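Local coordinates for protein exoribonuclease II, mitochondrial (Candida glabrata, PDB 6F3H) that is probably a 3'-to-5' exoribonuclease of the RNB family that degrades mitochondrial RNA as the nuclease component of the mtEXO degradosome, at residues Lys529-Leu534 / Gln601-Leu606. The protein carries 1 engineered substitution. Numbering follows the deposited sequence.
Sequences KVDSIL and QTKSTL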
ATOM      1  N   LYS A 529      29.762   3.547  -0.841  1.00 51.16           N
ATOM      2  CA  LYS A 529      30.936   4.350  -1.163  1.00 52.35           C
ATOM      3  C   LYS A 529      31.001   5.552  -0.250  1.00 47.67           C
ATOM      4  O   LYS A 529      31.990   5.758   0.455  1.00 57.81           O
ATOM      5  CB  LYS A 529      30.918   4.793  -2.626  1.00 47.58           C
ATOM      6  N   VAL A 530      29.899   6.288  -0.174  1.00 47.13           N
ATOM      7  CA  VAL A 530      29.794   7.437   0.720  1.00 52.78           C
ATOM      8  C   VAL A 530      30.145   7.052   2.142  1.00 55.47           C
ATOM      9  O   VAL A 530      30.820   7.801   2.856  1.00 54.34           O
ATOM     10  CB  VAL A 530      28.388   8.048   0.645  1.00 51.58           C
ATOM     11  CG1 VAL A 530      28.262   9.166   1.642  1.00 46.42           C
ATOM     12  CG2 VAL A 530      28.136   8.564  -0.751  1.00 46.24           C
ATOM     13  N   ASP A 531      29.640   5.913   2.610  1.00 53.66           N
ATOM     14  CA  ASP A 531      29.943   5.564   3.985  1.00 57.25           C
ATOM     15  C   ASP A 531      31.434   5.318   4.160  1.00 55.15           C
ATOM     16  O   ASP A 531      32.067   5.885   5.061  1.00 56.49           O
ATOM     17  CB  ASP A 531      29.135   4.352   4.415  1.00 67.47           C
ATOM     18  CG  ASP A 531      27.714   4.717   4.815  1.00 82.11           C
ATOM     19  OD1 ASP A 531      27.526   5.762   5.481  1.00 84.46           O
ATOM     20  OD2 ASP A 531      26.785   3.939   4.487  1.00 88.68           O
ATOM     21  N   SER A 532      32.040   4.554   3.246  1.00 50.91           N
ATOM     22  CA  SER A 532      33.455   4.262   3.427  1.00 59.02           C
ATOM     23  C   SER A 532      34.263   5.539   3.312  1.00 60.79           C
ATOM     24  O   SER A 532      35.313   5.680   3.945  1.00 67.53           O
ATOM     25  CB  SER A 532      33.925   3.167   2.458  1.00 61.34           C
ATOM     26  OG  SER A 532      33.790   3.556   1.116  1.00 66.16           O
ATOM     27  N   ILE A 533      33.769   6.481   2.529  1.00 57.34           N
ATOM     28  CA  ILE A 533      34.392   7.791   2.443  1.00 57.53           C
ATOM     29  C   ILE A 533      34.366   8.496   3.790  1.00 57.69           C
ATOM     30  O   ILE A 533      35.376   9.049   4.234  1.00 62.20           O
ATOM     31  CB  ILE A 533      33.675   8.616   1.373  1.00 57.29           C
ATOM     32  CG1 ILE A 533      34.074   8.088   0.005  1.00 64.26           C
ATOM     33  CG2 ILE A 533      33.940  10.094   1.564  1.00 49.34           C
ATOM     34  CD1 ILE A 533      33.211   8.585  -1.075  1.00 62.75           C
ATOM     35  N   LEU A 534      33.212   8.501   4.457  1.00 57.97           N
ATOM     36  CA  LEU A 534      33.109   9.239   5.708  1.00 59.29           C
ATOM     37  C   LEU A 534      33.758   8.504   6.858  1.00 67.27           C
ATOM     38  O   LEU A 534      33.816   9.037   7.973  1.00 68.90           O
ATOM     39  CB  LEU A 534      31.653   9.524   6.061  1.00 56.57           C
ATOM     40  CG  LEU A 534      30.874  10.260   4.978  1.00 56.03           C
ATOM     41  CD1 LEU A 534      29.379  10.109   5.192  1.00 55.78           C
ATOM     42  CD2 LEU A 534      31.277  11.704   4.858  1.00 56.84           C
ATOM     43  N   GLN A 601      20.733   1.690   8.571  1.00 70.86           N
ATOM     44  CA  GLN A 601      20.661   3.076   9.014  1.00 73.43           C
ATOM     45  C   GLN A 601      22.113   3.525   9.197  1.00 71.72           C
ATOM     46  O   GLN A 601      22.790   3.133  10.155  1.00 72.29           O
ATOM     47  CB  GLN A 601      19.829   3.196  10.287  1.00 74.34           C
ATOM     48  N   THR A 602      22.598   4.320   8.255  1.00 65.74           N
ATOM     49  CA  THR A 602      24.001   4.680   8.185  1.00 56.59           C
ATOM     50  C   THR A 602      24.140   6.175   7.963  1.00 56.56           C
ATOM     51  O   THR A 602      23.151   6.909   7.847  1.00 58.31           O
ATOM     52  CB  THR A 602      24.708   3.898   7.078  1.00 54.40           C
ATOM     53  OG1 THR A 602      24.270   4.392   5.812  1.00 60.44           O
ATOM     54  CG2 THR A 602      24.409   2.440   7.184  1.00 52.03           C
ATOM     55  N   LYS A 603      25.397   6.617   7.850  1.00 55.16           N
ATOM     56  CA  LYS A 603      25.668   8.026   7.606  1.00 48.51           C
ATOM     57  C   LYS A 603      25.076   8.491   6.285  1.00 45.59           C
ATOM     58  O   LYS A 603      24.530   9.591   6.213  1.00 45.33           O
ATOM     59  CB  LYS A 603      27.166   8.286   7.639  1.00 52.91           C
ATOM     60  CG  LYS A 603      27.787   8.258   9.022  1.00 59.26           C
ATOM     61  CD  LYS A 603      29.163   8.938   9.013  1.00 65.06           C
ATOM     62  CE  LYS A 603      29.950   8.629  10.287  1.00 71.60           C
ATOM     63  NZ  LYS A 603      31.424   8.810  10.119  1.00 75.93           N
ATOM     64  N   SER A 604      25.202   7.691   5.216  1.00 45.51           N
ATOM     65  CA  SER A 604      24.648   8.122   3.930  1.00 45.12           C
ATOM     66  C   SER A 604      23.119   8.092   3.911  1.00 54.03           C
ATOM     67  O   SER A 604      22.489   9.024   3.401  1.00 60.47           O
ATOM     68  CB  SER A 604      25.229   7.297   2.780  1.00 49.57           C
ATOM     69  OG  SER A 604      25.469   5.959   3.120  1.00 49.22           O
ATOM     70  N   THR A 605      22.495   7.026   4.424  1.00 54.13           N
ATOM     71  CA  THR A 605      21.034   7.011   4.500  1.00 50.36           C
ATOM     72  C   THR A 605      20.531   8.187   5.318  1.00 53.71           C
ATOM     73  O   THR A 605      19.541   8.835   4.954  1.00 53.90           O
ATOM     74  CB  THR A 605      20.522   5.705   5.092  1.00 43.75           C
ATOM     75  OG1 THR A 605      20.799   5.700   6.496  1.00 54.67           O
ATOM     76  CG2 THR A 605      21.213   4.526   4.445  1.00 43.96           C
ATOM     77  N   LEU A 606      21.159   8.424   6.468  1.00 55.22           N
ATOM     78  CA  LEU A 606      20.772   9.555   7.289  1.00 55.04           C
ATOM     79  C   LEU A 606      20.869  10.835   6.490  1.00 55.79           C
ATOM     80  O   LEU A 606      19.973  11.686   6.532  1.00 62.08           O
ATOM     81  CB  LEU A 606      21.691   9.644   8.500  1.00 55.20           C
ATOM     82  CG  LEU A 606      21.713  11.025   9.157  1.00 51.02           C
ATOM     83  CD1 LEU A 606      20.355  11.431   9.756  1.00 47.12           C
ATOM     84  CD2 LEU A 606      22.823  11.105  10.168  1.00 52.67           C
TER
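A carboxylate from one helix sits over the N-terminal turn of another: Asp531 reaches from helix 527-534 to the first turn of helix 603-625, beside that helix's N-cap residue, Thr602. Its CG lies anti to the carbonyl carbon (chi1 -81°), which brings both oxygens to the turn. Ser604 N donates to Asp531 OD1 at 3.0 Å, reaching it from above the carboxylate plane. Thr602 OG1 gives its proton to the syn lone pair of Asp531 OD2 at 2.9 Å. Aspartate suits this place, since its negative charge faces the positive end of the helix dipole and would probably be stabilised there. Threonine suits the N-cap because its hydroxyl, besides donating, accepts weakly from Thr605 N; Thr602 N donates to Thr605 OG1 at 2.9 Å, completing a capping box. Ser604 is small enough for Val530 CG1 to rest on its CB at 3.7 Å, and its hydroxyl bonds to Tyr527 O. Lysine offers methylenes that cross Leu534 obliquely, Lys603 CB 3.8 Å from Leu534 CD1, and an NZ that bonds weakly to Leu534 O. Within the RNB domain, helix 527-534 thus packs against the start of helix 603-625, the side chain of Ser604 about 10 Å from the bound magnesium ion, with helix 543-567 touching Leu534 and Lys603.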